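PDB 1TTZ: conserved hypothetical protein from Xanthomonas campestris, which is of unknown function but adopts a glutaredoxin-like thioredoxin fold and may therefore act in thiol-disulfide redox chemistry. Local coordinates for residues E19-A24 against P66-W71. Sequence-based numbering, arbitrary orientation.
Sequences EALAQA and PRLRAW
Arg69 grips the carbonyl oxygen of Ala24 side-on with two nitrogens. NH2 of Arg69 donates to Ala24 O at 2.8 Å, with an N-H...O angle of 155°. Arg69 NE donates to Ala24 O at 3.1 Å and is more bent, at 140°. The oxygen lies at the edge of the guanidinium, in its plane. NE approaches in the plane of the carbonyl, whereas NH2 is tilted out of it. The Arg69 chain starts with CG anti to the backbone N (chi1 169°). It then bends at chi2 and chi3, which folds the guanidinium back toward Ala24. A salt bridge from NH1 to Asp73 gives the group a second partner and helps fix its rotation. The two bonds satisfy the carbonyl of Ala24, near the C-terminal end of helix 12-23.

Helices 12-23 and 65-73 pack here on the same face of the mixed four-stranded sheet, in the thioredoxin-like fold expected of a glutaredoxin relative. Helix 12-23 carries a CxxC pattern, Cys11 and Cys14, around its start. This contact is at its other end.

The apolar part centres on Leu68. Its CG is anti to the backbone N, and CD2 reaches over to helix 12-23. Leu68 CD2 lies 3.3 Å from Ala20 O, a van der Waals contact with an oxygen already hydrogen-bonded to Ala24 N. Ala20 CB meets Leu68 CD2 at 3.9 Å. Ala24 CB rests 3.8 Å from Leu68 CG and touches CD2 as well. Ala24 CB also lies 4.1 Å from Arg69 CB, where the CA atoms of the two segments are nearest. Leu21 CD2 touches Leu68 CD2 at 3.9 Å, and the two side chains cross at about a right angle. Both leucines also pack on Leu51 of strand 50-52, on the sheet face that both helices cover.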
loop_
_atom_site.group_PDB
_atom_site.type_symbol
_atom_site.label_atom_id
_atom_site.label_comp_id
_atom_site.label_asym_id
_atom_site.label_seq_id
_atom_site.Cartn_x
_atom_site.Cartn_y
_atom_site.Cartn_z
ATOM N N GLU A 19 0.842 8.889 3.749
ATOM C CA GLU A 19 1.397 9.514 4.945
ATOM C C GLU A 19 1.980 8.465 5.885
ATOM O O GLU A 19 2.972 8.722 6.571
ATOM C CB GLU A 19 0.327 10.324 5.681
ATOM C CG GLU A 19 -0.357 11.368 4.815
ATOM C CD GLU A 19 -1.042 12.463 5.621
ATOM O OE1 GLU A 19 -1.727 12.150 6.617
ATOM O OE2 GLU A 19 -0.900 13.646 5.247
ATOM N N ALA A 20 1.363 7.286 5.921
ATOM C CA ALA A 20 1.847 6.209 6.775
ATOM C C ALA A 20 3.239 5.791 6.297
ATOM O O ALA A 20 4.110 5.475 7.103
ATOM C CB ALA A 20 0.894 5.025 6.719
ATOM N N LEU A 21 3.438 5.785 4.980
ATOM C CA LEU A 21 4.731 5.425 4.414
ATOM C C LEU A 21 5.798 6.424 4.830
ATOM O O LEU A 21 6.942 6.054 5.062
ATOM C CB LEU A 21 4.639 5.361 2.888
ATOM C CG LEU A 21 3.902 4.105 2.410
ATOM C CD1 LEU A 21 3.322 4.325 1.029
ATOM C CD2 LEU A 21 4.864 2.925 2.436
ATOM N N ALA A 22 5.417 7.693 4.924
ATOM C CA ALA A 22 6.353 8.745 5.316
ATOM C C ALA A 22 6.669 8.675 6.802
ATOM O O ALA A 22 7.830 8.758 7.204
ATOM C CB ALA A 22 5.772 10.121 4.979
ATOM N N GLN A 23 5.633 8.514 7.621
ATOM C CA GLN A 23 5.820 8.462 9.066
ATOM C C GLN A 23 6.538 7.211 9.554
ATOM O O GLN A 23 7.322 7.276 10.498
ATOM C CB GLN A 23 4.474 8.632 9.784
ATOM C CG GLN A 23 3.869 10.033 9.590
ATOM C CD GLN A 23 2.704 10.314 10.524
ATOM O OE1 GLN A 23 1.701 9.607 10.511
ATOM N NE2 GLN A 23 2.829 11.366 11.332
ATOM N N ALA A 24 6.266 6.075 8.922
ATOM C CA ALA A 24 6.926 4.830 9.297
ATOM C C ALA A 24 8.317 4.825 8.671
ATOM O O ALA A 24 9.119 3.923 8.912
ATOM C CB ALA A 24 6.126 3.635 8.792
ATOM N N PRO A 66 2.936 2.467 13.220
ATOM C CA PRO A 66 3.524 1.309 13.898
ATOM C C PRO A 66 3.250 -0.052 13.244
ATOM O O PRO A 66 4.109 -0.933 13.253
ATOM C CB PRO A 66 2.961 1.411 15.320
ATOM C CG PRO A 66 1.700 2.190 15.155
ATOM C CD PRO A 66 2.078 3.235 14.138
ATOM N N ARG A 67 2.060 -0.228 12.677
ATOM C CA ARG A 67 1.729 -1.494 12.038
ATOM C C ARG A 67 2.551 -1.644 10.768
ATOM O O ARG A 67 3.053 -2.722 10.452
ATOM C CB ARG A 67 0.239 -1.556 11.689
ATOM C CG ARG A 67 -0.181 -2.932 11.197
ATOM C CD ARG A 67 -1.606 -2.965 10.655
ATOM N NE ARG A 67 -1.958 -4.333 10.287
ATOM C CZ ARG A 67 -2.691 -4.673 9.231
ATOM N NH1 ARG A 67 -3.171 -3.744 8.414
ATOM N NH2 ARG A 67 -2.929 -5.955 8.982
ATOM N N LEU A 68 2.685 -0.545 10.040
ATOM C CA LEU A 68 3.448 -0.551 8.808
ATOM C C LEU A 68 4.920 -0.843 9.090
ATOM O O LEU A 68 5.509 -1.743 8.494
ATOM C CB LEU A 68 3.287 0.796 8.097
ATOM C CG LEU A 68 4.161 1.041 6.867
ATOM C CD1 LEU A 68 4.103 -0.164 5.955
ATOM C CD2 LEU A 68 3.681 2.301 6.138
ATOM N N ARG A 69 5.509 -0.077 10.001
ATOM C CA ARG A 69 6.909 -0.262 10.358
ATOM C C ARG A 69 7.159 -1.685 10.857
ATOM O O ARG A 69 8.188 -2.283 10.544
ATOM C CB ARG A 69 7.323 0.781 11.410
ATOM C CG ARG A 69 8.682 0.549 12.076
ATOM C CD ARG A 69 9.774 0.141 11.089
ATOM N NE ARG A 69 9.980 1.120 10.032
ATOM C CZ ARG A 69 10.711 0.898 8.943
ATOM N NH1 ARG A 69 11.312 -0.275 8.765
ATOM N NH2 ARG A 69 10.833 1.848 8.026
ATOM N N ALA A 70 6.214 -2.234 11.613
ATOM C CA ALA A 70 6.360 -3.597 12.122
ATOM C C ALA A 70 6.265 -4.610 10.976
ATOM O O ALA A 70 7.010 -5.587 10.932
ATOM C CB ALA A 70 5.284 -3.891 13.177
ATOM N N TRP A 71 5.342 -4.377 10.051
ATOM C CA TRP A 71 5.175 -5.278 8.921
ATOM C C TRP A 71 6.479 -5.339 8.139
ATOM O O TRP A 71 6.954 -6.415 7.785
ATOM C CB TRP A 71 4.041 -4.785 8.027
ATOM C CG TRP A 71 3.856 -5.589 6.777
ATOM C CD1 TRP A 71 3.363 -6.858 6.679
ATOM C CD2 TRP A 71 4.142 -5.163 5.443
ATOM N NE1 TRP A 71 3.322 -7.249 5.361
ATOM C CE2 TRP A 71 3.797 -6.223 4.580
ATOM C CE3 TRP A 71 4.655 -3.982 4.891
ATOM C CZ2 TRP A 71 3.948 -6.137 3.190
ATOM C CZ3 TRP A 71 4.804 -3.893 3.506
ATOM C CH2 TRP A 71 4.451 -4.966 2.674
#